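Local coordinates for tail fiber protein (Acinetobacter phage AM24, PDB 5W5P), which probably recognises and degrades the capsular polysaccharide of Acinetobacter baumannii, acting as the trimeric tailspike with which the phage attaches to its host, at residues D120-V125 against T149-P154; R417-G422 against N430-G435; K503-V508 against A595-F600; R490-D495 against L519-S524; D299-P304 against G359-S364. All coordinates share one frame; numbering follows the deposited sequence.

From the N terminus, contact 1 closes a loop of 23 residues and ties the start of helix 122-132 to strand 151-153, in the N-terminal part of a likely parallel beta-helix. Contact 5 comes next, bringing together two loops that follow strands 294-298 and 353-354 of its middle coils, and contact 2 then closes a short excursion of seven residues near its C-terminal end. These three follow one another in series. The last two cross: R490-D495 of contact 4 precedes K503-V508 of contact 3, then come L519-S524 and A595-F600. Both belong to the C-terminal antiparallel sheet, contact 4 within the hairpin 492-503/509-523 and contact 3 joining its tip to strand 598-608, with centres 33 Å apart.

Contact 1 (D120-V125 against T149-P154); sequences DCSAQV and TPVGLP
An Asx turn at the start of helix 122-132 links the helix to residue T149, just ahead of strand 151-153. D120 OD1 accepts from S122 N at 3.1 Å, the donor standing well above the carboxylate plane, and the same oxygen also accepts from M148 N. CG of D120 lies anti to the backbone N (chi1 -178°), and D120 OD2 accepts from T149 OG1 over 2.8 Å, met on the syn side and 21° out of plane. A carboxylate suits this place because its two oxygens serve the helix start and the incoming chain at once. Between D120 OD1 and T149 O sits the hydroxyl of S122. Its OG is 2.7 Å from T149 O and 3.0 Å from D120 OD1, two acceptors within reach of one proton, while its CB packs 3.6 Å from T149 CB. One turn further along the helix the contact becomes apolar. V125 CG1 meets V151 CG2 at 4.0 Å, the two branched side chains crossing at about a right angle, and V151 CG2 also lies against S122 O. M147 of strand 144-147 touches both S122 and V125, and V129 extends the apolar face of the helix over V151 and L153. A short amphipathic helix packed in this way over the first coil is consistent with the N-terminal cap of a parallel beta-helix, as in other phage tailspikes.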
# COMPACT_ATOMS: atom_id res chain seq x y z
N ASP A 120 -13.25 -39.43 6.89
CA ASP A 120 -12.11 -38.78 6.26
C ASP A 120 -12.12 -39.04 4.75
O ASP A 120 -12.14 -40.19 4.31
CB ASP A 120 -10.82 -39.31 6.88
CG ASP A 120 -9.57 -38.66 6.31
OD1 ASP A 120 -9.66 -37.50 5.83
OD2 ASP A 120 -8.50 -39.31 6.34
N CYS A 121 -12.12 -37.96 3.97
CA CYS A 121 -12.16 -38.04 2.51
C CYS A 121 -10.81 -37.69 1.88
O CYS A 121 -10.74 -37.49 0.66
CB CYS A 121 -13.25 -37.13 1.97
SG CYS A 121 -12.90 -35.36 2.06
N SER A 122 -9.75 -37.61 2.69
CA SER A 122 -8.45 -37.17 2.18
C SER A 122 -7.95 -38.07 1.06
O SER A 122 -7.31 -37.59 0.11
CB SER A 122 -7.44 -37.12 3.32
OG SER A 122 -7.66 -36.00 4.15
N ALA A 123 -8.20 -39.38 1.15
CA ALA A 123 -7.75 -40.30 0.11
C ALA A 123 -8.44 -40.01 -1.22
O ALA A 123 -7.83 -40.13 -2.28
CB ALA A 123 -7.98 -41.74 0.54
N GLN A 124 -9.72 -39.63 -1.16
CA GLN A 124 -10.45 -39.28 -2.37
C GLN A 124 -10.03 -37.92 -2.90
O GLN A 124 -9.93 -37.73 -4.12
CB GLN A 124 -11.96 -39.31 -2.10
CG GLN A 124 -12.52 -40.70 -1.84
CD GLN A 124 -12.37 -41.13 -0.38
OE1 GLN A 124 -12.75 -40.41 0.53
NE2 GLN A 124 -11.83 -42.33 -0.17
N VAL A 125 -9.77 -36.96 -2.01
CA VAL A 125 -9.20 -35.68 -2.42
C VAL A 125 -7.84 -35.90 -3.09
O VAL A 125 -7.52 -35.27 -4.10
CB VAL A 125 -9.09 -34.72 -1.22
CG1 VAL A 125 -8.31 -33.46 -1.60
CG2 VAL A 125 -10.48 -34.35 -0.70
N THR A 149 -6.16 -36.35 6.95
CA THR A 149 -4.89 -36.88 6.49
C THR A 149 -4.30 -35.88 5.50
O THR A 149 -5.02 -35.40 4.61
CB THR A 149 -5.06 -38.25 5.83
OG1 THR A 149 -5.78 -39.12 6.71
CG2 THR A 149 -3.71 -38.87 5.49
N PRO A 150 -3.03 -35.51 5.64
CA PRO A 150 -2.45 -34.55 4.70
C PRO A 150 -2.54 -35.05 3.27
O PRO A 150 -2.30 -36.23 2.98
CB PRO A 150 -0.99 -34.43 5.17
CG PRO A 150 -1.04 -34.80 6.62
CD PRO A 150 -2.09 -35.86 6.72
N VAL A 151 -2.95 -34.16 2.37
CA VAL A 151 -2.99 -34.42 0.94
C VAL A 151 -1.81 -33.71 0.30
O VAL A 151 -1.58 -32.52 0.56
CB VAL A 151 -4.32 -33.96 0.32
CG1 VAL A 151 -4.21 -33.87 -1.19
CG2 VAL A 151 -5.44 -34.90 0.72
N GLY A 152 -1.04 -34.44 -0.50
CA GLY A 152 0.16 -33.90 -1.10
C GLY A 152 -0.08 -33.46 -2.53
O GLY A 152 -0.64 -34.20 -3.33
N LEU A 153 0.37 -32.21 -2.84
CA LEU A 153 0.34 -31.60 -4.15
C LEU A 153 1.58 -32.00 -4.95
O LEU A 153 2.66 -32.19 -4.39
CB LEU A 153 0.28 -30.08 -4.03
CG LEU A 153 -1.05 -29.50 -3.55
CD1 LEU A 153 -0.94 -28.01 -3.38
CD2 LEU A 153 -2.16 -29.84 -4.52
N PRO A 154 1.44 -32.15 -6.27
CA PRO A 154 2.57 -32.59 -7.10
C PRO A 154 3.73 -31.61 -7.06
O PRO A 154 3.58 -30.42 -6.75
CB PRO A 154 1.97 -32.67 -8.51
CG PRO A 154 0.77 -31.77 -8.47
CD PRO A 154 0.23 -31.91 -7.08

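Contact 2 (R417-G422 against N430-G435); sequences RMWSEG and NAFSGG
The side-chain amide of N430, which packs against M418, is gripped at both ends: ND2 donates to F408 O and is also bonded to Q427 OE1, while OD1 accepts from N411 ND2, a bond between equivalent places just before the paired strands 412-413 and 431-432 that is consistent with the stacked asparagines of parallel beta-helices. Against this fixed amide lies M418, present as selenomethionine. Its chain bends at chi3 (-69°), which carries CE to within 3.6 Å of A431 O and 3.8 Å of both N430 CB and F432 CE1; SE itself is 3.8 Å from N430 OD1. The unbranched, flexible chain of methionine, here with selenium in place of sulphur, can bend to touch backbone, amide and ring together. W419 supplies the second apolar partner. Its CH2 approaches the edge of the F432 ring near its plane, 3.9 Å from CZ, with the ring planes at 75° and the centroids 5.9 Å apart. F408 stacks on the indole, and H440 meets both aromatic rings, so the pair is part of a larger aromatic cluster. On the strand, F432 shares a backbone hydrogen bond with the second subunit. Beyond F432 the chain reverses in a type II turn, closed by G435 N donating to F432 O at 3.1 Å.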
# COMPACT_ATOMS: atom_id res chain seq x y z
N ARG A 417 -0.14 3.94 25.29
CA ARG A 417 1.01 4.21 24.45
C ARG A 417 0.83 3.54 23.10
O ARG A 417 0.17 2.50 22.97
CB ARG A 417 2.31 3.72 25.10
CG ARG A 417 2.96 4.74 26.02
CD ARG A 417 4.37 4.32 26.39
NE ARG A 417 5.02 5.29 27.25
CZ ARG A 417 5.05 5.23 28.58
NH1 ARG A 417 4.46 4.22 29.21
NH2 ARG A 417 5.67 6.17 29.27
N MSE A 418 1.44 4.14 22.08
CA MSE A 418 1.45 3.54 20.75
C MSE A 418 2.67 2.64 20.56
O MSE A 418 2.61 1.67 19.80
CB MSE A 418 1.41 4.63 19.68
CG MSE A 418 1.04 4.09 18.31
SE MSE A 418 1.25 5.43 16.91
CE MSE A 418 -0.21 6.62 17.43
N TRP A 419 3.76 2.96 21.26
CA TRP A 419 4.98 2.17 21.17
C TRP A 419 5.72 2.24 22.50
O TRP A 419 5.43 3.08 23.36
CB TRP A 419 5.87 2.65 20.02
CG TRP A 419 6.33 4.07 20.13
CD1 TRP A 419 7.35 4.55 20.91
CD2 TRP A 419 5.80 5.21 19.44
NE1 TRP A 419 7.48 5.90 20.74
CE2 TRP A 419 6.54 6.34 19.85
CE3 TRP A 419 4.76 5.39 18.52
CZ2 TRP A 419 6.27 7.62 19.37
CZ3 TRP A 419 4.50 6.66 18.05
CH2 TRP A 419 5.25 7.76 18.47
N SER A 420 6.67 1.32 22.67
CA SER A 420 7.50 1.31 23.87
C SER A 420 8.24 2.63 24.01
O SER A 420 8.88 3.10 23.06
CB SER A 420 8.49 0.15 23.83
OG SER A 420 7.83 -1.10 23.80
N GLU A 421 8.16 3.23 25.19
CA GLU A 421 8.74 4.56 25.41
C GLU A 421 10.23 4.56 25.10
O GLU A 421 10.96 3.62 25.43
CB GLU A 421 8.50 5.01 26.85
CG GLU A 421 9.11 4.10 27.91
CD GLU A 421 8.07 3.24 28.62
OE1 GLU A 421 7.83 3.47 29.83
OE2 GLU A 421 7.50 2.33 27.98
N GLY A 422 10.68 5.62 24.42
CA GLY A 422 12.08 5.84 24.13
C GLY A 422 12.67 4.98 23.04
O GLY A 422 13.87 5.11 22.77
N ASN A 430 1.00 11.53 14.09
CA ASN A 430 0.27 10.55 14.88
C ASN A 430 -0.69 11.23 15.84
O ASN A 430 -0.46 12.36 16.30
CB ASN A 430 1.24 9.66 15.67
CG ASN A 430 2.17 8.87 14.76
OD1 ASN A 430 1.74 7.94 14.06
ND2 ASN A 430 3.44 9.25 14.76
N ALA A 431 -1.77 10.52 16.17
CA ALA A 431 -2.80 11.02 17.08
C ALA A 431 -2.81 10.18 18.35
O ALA A 431 -2.85 8.95 18.28
CB ALA A 431 -4.17 11.00 16.42
N PHE A 432 -2.78 10.84 19.50
CA PHE A 432 -2.75 10.19 20.81
C PHE A 432 -3.98 10.63 21.60
O PHE A 432 -3.87 11.36 22.58
CB PHE A 432 -1.45 10.51 21.55
CG PHE A 432 -0.22 10.31 20.73
CD1 PHE A 432 0.38 9.06 20.67
CD2 PHE A 432 0.33 11.35 20.00
CE1 PHE A 432 1.51 8.87 19.90
CE2 PHE A 432 1.46 11.17 19.24
CZ PHE A 432 2.05 9.93 19.19
N SER A 433 -5.14 10.17 21.17
CA SER A 433 -6.38 10.56 21.82
C SER A 433 -6.41 10.05 23.25
O SER A 433 -6.10 8.89 23.52
CB SER A 433 -7.57 10.03 21.01
OG SER A 433 -8.75 9.96 21.78
N GLY A 434 -6.76 10.93 24.19
CA GLY A 434 -6.77 10.59 25.60
C GLY A 434 -5.41 10.48 26.26
O GLY A 434 -5.34 10.37 27.49
N GLY A 435 -4.33 10.48 25.48
CA GLY A 435 -2.99 10.46 26.03
C GLY A 435 -2.20 11.67 25.58
O GLY A 435 -2.75 12.76 25.41

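Contact 3 (K503-V508 against A595-F600); sequences KTASNV and ATAKVF
A classic beta bulge joins the two segments: A597 and K598 together face K503, and K503 O takes a hydrogen bond from each. A597 N approaches in the carbonyl plane on a lone pair at 2.7 Å, and K598 N comes in at 3.1 Å, slightly tilted from that plane. In return K503 N donates almost straight to K598 O, with an angle of 169° at the hydrogen. The extra residue is an alanine, whose small CB fits 3.6 Å from A505 N. The bulge lies near the start of strand 598-608, where it runs beside strand 492-503 in the antiparallel sheet, right at the tip of the hairpin that strand 492-503 forms with 509-523. That tip is a type I turn, T504 to N507, with a G1 bulge: N507 N donates to T504 O, and T504 N to V508 O. N507 occupies the position with positive phi, which asparagine tolerates well, and from there offers its side chain to the neighbouring strand. K598 has CG between its backbone N and carbonyl carbon (chi1 59°) and then runs extended toward the turn, with CE 3.2 Å from T504 O; its NZ donates to N507 OD1 at 2.7 Å, standing 41° out of the amide plane. E459 forms a salt bridge with the same ammonium group. K503, also extended, lays CE 3.8 Å from F600 CB and reaches the ring obliquely, with NZ 3.5 Å from CD2; this NZ is hydrogen-bonded to S612 OG of the second subunit.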
# COMPACT_ATOMS: atom_id res chain seq x y z
N LYS A 503 35.09 35.82 -3.68
CA LYS A 503 35.57 35.29 -4.94
C LYS A 503 36.06 36.42 -5.84
O LYS A 503 35.65 37.57 -5.70
CB LYS A 503 34.48 34.49 -5.67
CG LYS A 503 33.86 33.38 -4.84
CD LYS A 503 32.80 32.64 -5.64
CE LYS A 503 32.15 31.54 -4.82
NZ LYS A 503 31.21 30.76 -5.66
N THR A 504 36.95 36.06 -6.76
CA THR A 504 37.41 36.97 -7.80
C THR A 504 36.36 37.03 -8.90
O THR A 504 35.26 36.48 -8.78
CB THR A 504 38.76 36.52 -8.34
OG1 THR A 504 38.62 35.25 -8.97
CG2 THR A 504 39.78 36.41 -7.21
N ALA A 505 36.70 37.69 -10.01
CA ALA A 505 35.78 37.73 -11.14
C ALA A 505 35.56 36.34 -11.73
O ALA A 505 34.44 36.03 -12.16
CB ALA A 505 36.31 38.69 -12.21
N SER A 506 36.59 35.50 -11.74
CA SER A 506 36.51 34.14 -12.27
C SER A 506 36.11 33.12 -11.20
O SER A 506 36.29 31.92 -11.41
CB SER A 506 37.84 33.73 -12.91
OG SER A 506 38.89 33.76 -11.96
N ASN A 507 35.58 33.58 -10.07
CA ASN A 507 35.03 32.71 -9.02
C ASN A 507 36.11 31.84 -8.37
O ASN A 507 35.91 30.65 -8.11
CB ASN A 507 33.88 31.86 -9.56
CG ASN A 507 32.69 32.70 -9.94
OD1 ASN A 507 31.95 33.17 -9.08
ND2 ASN A 507 32.50 32.90 -11.24
N VAL A 508 37.26 32.45 -8.10
CA VAL A 508 38.31 31.83 -7.30
C VAL A 508 38.11 32.29 -5.86
O VAL A 508 38.08 33.49 -5.58
CB VAL A 508 39.70 32.22 -7.82
CG1 VAL A 508 40.79 31.73 -6.88
CG2 VAL A 508 39.91 31.65 -9.22
N ALA A 595 42.08 40.45 -7.50
CA ALA A 595 41.39 40.94 -6.32
C ALA A 595 40.03 40.28 -6.17
O ALA A 595 39.45 39.74 -7.12
CB ALA A 595 41.23 42.46 -6.38
N THR A 596 39.51 40.33 -4.94
CA THR A 596 38.17 39.84 -4.66
C THR A 596 37.14 40.75 -5.31
O THR A 596 37.13 41.96 -5.06
CB THR A 596 37.94 39.77 -3.15
OG1 THR A 596 38.89 38.88 -2.56
CG2 THR A 596 36.53 39.28 -2.84
N ALA A 597 36.29 40.18 -6.16
CA ALA A 597 35.32 40.96 -6.91
C ALA A 597 33.91 40.88 -6.35
O ALA A 597 33.06 41.70 -6.73
CB ALA A 597 35.30 40.52 -8.38
N LYS A 598 33.63 39.93 -5.46
CA LYS A 598 32.26 39.75 -5.00
C LYS A 598 32.25 38.94 -3.72
O LYS A 598 33.21 38.22 -3.40
CB LYS A 598 31.39 39.06 -6.05
CG LYS A 598 31.91 37.69 -6.46
CD LYS A 598 31.21 37.19 -7.70
CE LYS A 598 32.07 36.22 -8.48
NZ LYS A 598 31.41 35.77 -9.73
N VAL A 599 31.14 39.05 -2.99
CA VAL A 599 30.83 38.19 -1.86
C VAL A 599 29.67 37.31 -2.29
O VAL A 599 28.57 37.80 -2.57
CB VAL A 599 30.50 39.00 -0.60
CG1 VAL A 599 29.95 38.08 0.49
CG2 VAL A 599 31.73 39.74 -0.12
N PHE A 600 29.92 36.00 -2.37
CA PHE A 600 28.89 35.02 -2.71
C PHE A 600 28.37 34.40 -1.41
O PHE A 600 29.10 33.69 -0.71
CB PHE A 600 29.46 33.94 -3.64
CG PHE A 600 28.41 33.12 -4.33
CD1 PHE A 600 27.55 33.70 -5.25
CD2 PHE A 600 28.28 31.77 -4.05
CE1 PHE A 600 26.57 32.93 -5.88
CE2 PHE A 600 27.32 31.00 -4.68
CZ PHE A 600 26.46 31.58 -5.60

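Contact 4 (R490-D495 against L519-S524); sequences RACTAD and LVVQGS
C492 holds SG between its backbone N and carbonyl carbon (chi1 60°), and V521 sets CG2 anti to its own carbonyl carbon, which brings them side by side, SG to CG2 4.0 Å. They face each other in a hydrogen-bonded pair of the antiparallel hairpin 492-503/509-523. V521 N donates to C492 O at 2.8 Å, nearly along the C=O axis, and C492 N returns a longer bond to V521 O, 3.2 Å. The next such pair repeats the pattern: L519 N reaches A494 O at 2.9 Å, with a weak bond coming back. C492, A494, L519 and V521 share a face that packs within the subunit on I620, M605 and I481. T493 and V520 turn to the other face, T493 CG2 lying 4.1 Å from V520 CB. Here T493 OG1 bonds N497 of the third subunit, and F499 of that subunit packs on both residues. A water bridges R490 NH1, 2.7 Å away in the guanidinium plane, to S524 O, and R490 NH2 is hydrogen-bonded to L484 O. Apolar side chains thus suit the face of C492 and V521, while that of T493 and V520 combines branched carbons for packing with a hydroxyl for a directional bond.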
# COMPACT_ATOMS: atom_id res chain seq x y z
N ARG A 490 1.47 37.46 10.62
CA ARG A 490 2.63 38.05 9.97
C ARG A 490 3.91 37.89 10.79
O ARG A 490 4.94 37.46 10.26
CB ARG A 490 2.36 39.52 9.68
CG ARG A 490 1.10 39.76 8.87
CD ARG A 490 1.18 41.04 8.06
NE ARG A 490 -0.02 41.24 7.26
CZ ARG A 490 -0.93 42.18 7.51
NH1 ARG A 490 -0.77 43.01 8.53
NH2 ARG A 490 -2.00 42.30 6.73
N ALA A 491 3.86 38.23 12.07
CA ALA A 491 5.06 38.30 12.89
C ALA A 491 5.76 36.95 12.99
O ALA A 491 5.12 35.89 12.96
CB ALA A 491 4.73 38.83 14.28
N CYS A 492 7.08 36.99 13.13
CA CYS A 492 7.88 35.79 13.31
C CYS A 492 9.28 36.21 13.75
O CYS A 492 9.63 37.39 13.72
CB CYS A 492 7.95 34.96 12.02
SG CYS A 492 8.66 35.83 10.60
N THR A 493 10.06 35.22 14.17
CA THR A 493 11.48 35.39 14.45
C THR A 493 12.25 34.33 13.68
O THR A 493 11.67 33.35 13.19
CB THR A 493 11.78 35.31 15.95
OG1 THR A 493 11.29 34.07 16.48
CG2 THR A 493 11.13 36.47 16.68
N ALA A 494 13.56 34.53 13.57
CA ALA A 494 14.36 33.67 12.70
C ALA A 494 15.84 33.85 13.01
O ALA A 494 16.27 34.89 13.54
CB ALA A 494 14.10 33.97 11.22
N ASP A 495 16.61 32.82 12.68
CA ASP A 495 18.06 32.85 12.67
C ASP A 495 18.57 32.86 11.24
O ASP A 495 17.89 32.42 10.31
CB ASP A 495 18.65 31.64 13.41
CG ASP A 495 18.31 31.62 14.89
OD1 ASP A 495 17.91 32.68 15.43
OD2 ASP A 495 18.45 30.55 15.51
N LEU A 519 16.75 37.68 14.12
CA LEU A 519 15.78 38.64 13.61
C LEU A 519 14.48 38.57 14.39
O LEU A 519 14.10 37.52 14.91
CB LEU A 519 15.45 38.40 12.13
CG LEU A 519 16.58 38.19 11.14
CD1 LEU A 519 16.02 37.82 9.78
CD2 LEU A 519 17.39 39.45 11.05
N VAL A 520 13.78 39.70 14.42
CA VAL A 520 12.39 39.75 14.86
C VAL A 520 11.61 40.57 13.84
O VAL A 520 12.08 41.63 13.40
CB VAL A 520 12.25 40.35 16.28
CG1 VAL A 520 13.03 41.66 16.39
CG2 VAL A 520 10.78 40.54 16.65
N VAL A 521 10.45 40.07 13.42
CA VAL A 521 9.60 40.73 12.43
C VAL A 521 8.26 41.03 13.08
O VAL A 521 7.62 40.13 13.63
CB VAL A 521 9.42 39.85 11.17
CG1 VAL A 521 8.85 40.67 10.02
CG2 VAL A 521 10.73 39.20 10.77
N GLN A 522 7.82 42.29 13.01
CA GLN A 522 6.56 42.69 13.62
C GLN A 522 6.04 43.96 12.96
O GLN A 522 6.79 44.90 12.72
CB GLN A 522 6.72 42.91 15.13
CG GLN A 522 5.49 43.49 15.83
CD GLN A 522 4.38 42.46 16.06
OE1 GLN A 522 4.62 41.36 16.57
NE2 GLN A 522 3.15 42.82 15.67
N GLY A 523 4.73 43.97 12.69
CA GLY A 523 4.04 45.11 12.15
C GLY A 523 2.84 45.48 13.01
O GLY A 523 2.84 45.29 14.23
N SER A 524 1.82 46.01 12.36
CA SER A 524 0.59 46.36 13.06
C SER A 524 -0.17 45.09 13.46
O SER A 524 -0.39 44.20 12.63
CB SER A 524 -0.29 47.24 12.17
OG SER A 524 0.45 48.34 11.66
O HOH W 1 1.09 43.42 10.41

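Contact 5 (D299-P304 against G359-S364); sequences DGDGSP and GTTGYS
D301 reaches across to T360 with its carboxylate. From CB, chi1 of -73° sets CG beside the backbone N and anti to the carbonyl carbon. CG faces the hydroxyl of T360. The two side chains as a whole meet at a slant. Of the two oxygens at the tip, OD1 accepts the hydrogen bond from T360 OG1, 3.0 Å long, met on the syn side and 19° out of the carboxylate plane, while OD2 lies 3.3 Å from T360 OG1 and 3.4 Å from T360 CB. Threonine suits this place because one small side chain offers both a donor and a carbon for the acid to lie against. The two loops leave strands 294-298 and 353-354, which flank strand 321-328 in one parallel face of the beta-helix, so the contact reaches past an intervening coil. Water fills in where the backbones stay apart. One molecule donates to G300 O at 2.8 Å and to G302 O at 2.6 Å, and accepts from G362 N at 3.2 Å; a second donates to D301 O and T360 O, the latter at 2.9 Å. A CB on G362 would point toward G302 O and come tight against it, which suits a residue without one. Beside the contact D299 forms a salt bridge with K324, and K357 makes a cation-pi contact with Y363. With one direct hydrogen bond and two bridging waters, the loops are joined by hydrated polar groups rather than an apolar core, which fits the exposed setting of D301 and T360.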
# COMPACT_ATOMS: atom_id res chain seq x y z
N ASP A 299 8.09 -15.51 15.80
CA ASP A 299 8.86 -14.94 16.91
C ASP A 299 10.10 -15.77 17.26
O ASP A 299 10.46 -15.91 18.43
CB ASP A 299 7.97 -14.77 18.14
CG ASP A 299 7.20 -16.02 18.50
OD1 ASP A 299 7.23 -17.00 17.71
OD2 ASP A 299 6.56 -16.04 19.57
N GLY A 300 10.77 -16.31 16.25
CA GLY A 300 12.04 -16.98 16.48
C GLY A 300 13.15 -15.99 16.78
O GLY A 300 13.01 -14.77 16.65
N ASP A 301 14.30 -16.53 17.19
CA ASP A 301 15.43 -15.73 17.63
C ASP A 301 16.40 -15.39 16.50
O ASP A 301 17.53 -14.96 16.77
CB ASP A 301 16.18 -16.45 18.75
CG ASP A 301 15.43 -16.43 20.07
OD1 ASP A 301 14.51 -15.60 20.20
OD2 ASP A 301 15.76 -17.22 20.97
N GLY A 302 15.98 -15.56 15.24
CA GLY A 302 16.88 -15.34 14.13
C GLY A 302 17.28 -13.88 13.96
O GLY A 302 16.69 -12.96 14.54
N SER A 303 18.31 -13.67 13.14
CA SER A 303 18.79 -12.34 12.78
C SER A 303 18.78 -12.23 11.26
O SER A 303 19.82 -12.39 10.61
CB SER A 303 20.19 -12.07 13.34
OG SER A 303 20.28 -12.48 14.69
N PRO A 304 17.61 -11.94 10.66
CA PRO A 304 16.35 -11.66 11.35
C PRO A 304 15.49 -12.90 11.52
O PRO A 304 15.89 -14.00 11.14
CB PRO A 304 15.67 -10.68 10.41
CG PRO A 304 16.06 -11.20 9.05
CD PRO A 304 17.45 -11.81 9.20
N GLY A 359 12.68 -9.89 24.70
CA GLY A 359 13.23 -11.09 25.30
C GLY A 359 14.46 -11.56 24.54
O GLY A 359 15.40 -10.79 24.30
N THR A 360 14.44 -12.83 24.15
CA THR A 360 15.57 -13.42 23.45
C THR A 360 15.67 -12.97 21.99
O THR A 360 16.72 -13.15 21.37
CB THR A 360 15.48 -14.95 23.49
OG1 THR A 360 14.15 -15.34 23.15
CG2 THR A 360 15.80 -15.45 24.88
N THR A 361 14.62 -12.34 21.47
CA THR A 361 14.52 -12.04 20.05
C THR A 361 15.54 -10.97 19.65
O THR A 361 15.96 -10.14 20.46
CB THR A 361 13.09 -11.60 19.74
OG1 THR A 361 12.26 -12.76 19.58
CG2 THR A 361 13.02 -10.78 18.51
N GLY A 362 15.99 -11.03 18.37
CA GLY A 362 16.93 -10.06 17.84
C GLY A 362 16.31 -8.70 17.56
O GLY A 362 15.10 -8.50 17.63
N TYR A 363 17.17 -7.73 17.23
CA TYR A 363 16.70 -6.38 16.96
C TYR A 363 16.12 -6.27 15.55
O TYR A 363 16.61 -6.90 14.61
CB TYR A 363 17.84 -5.37 17.12
CG TYR A 363 18.28 -5.13 18.54
CD1 TYR A 363 17.53 -4.35 19.40
CD2 TYR A 363 19.47 -5.69 19.02
CE1 TYR A 363 17.94 -4.13 20.71
CE2 TYR A 363 19.88 -5.48 20.32
CZ TYR A 363 19.11 -4.70 21.16
OH TYR A 363 19.53 -4.49 22.46
N SER A 364 15.07 -5.46 15.41
CA SER A 364 14.48 -5.20 14.11
C SER A 364 15.22 -4.06 13.42
O SER A 364 16.00 -3.32 14.04
CB SER A 364 12.99 -4.87 14.25
OG SER A 364 12.26 -6.01 14.68
O HOH W 2 14.53 -12.52 15.92
O HOH W 3 18.43 -12.89 19.01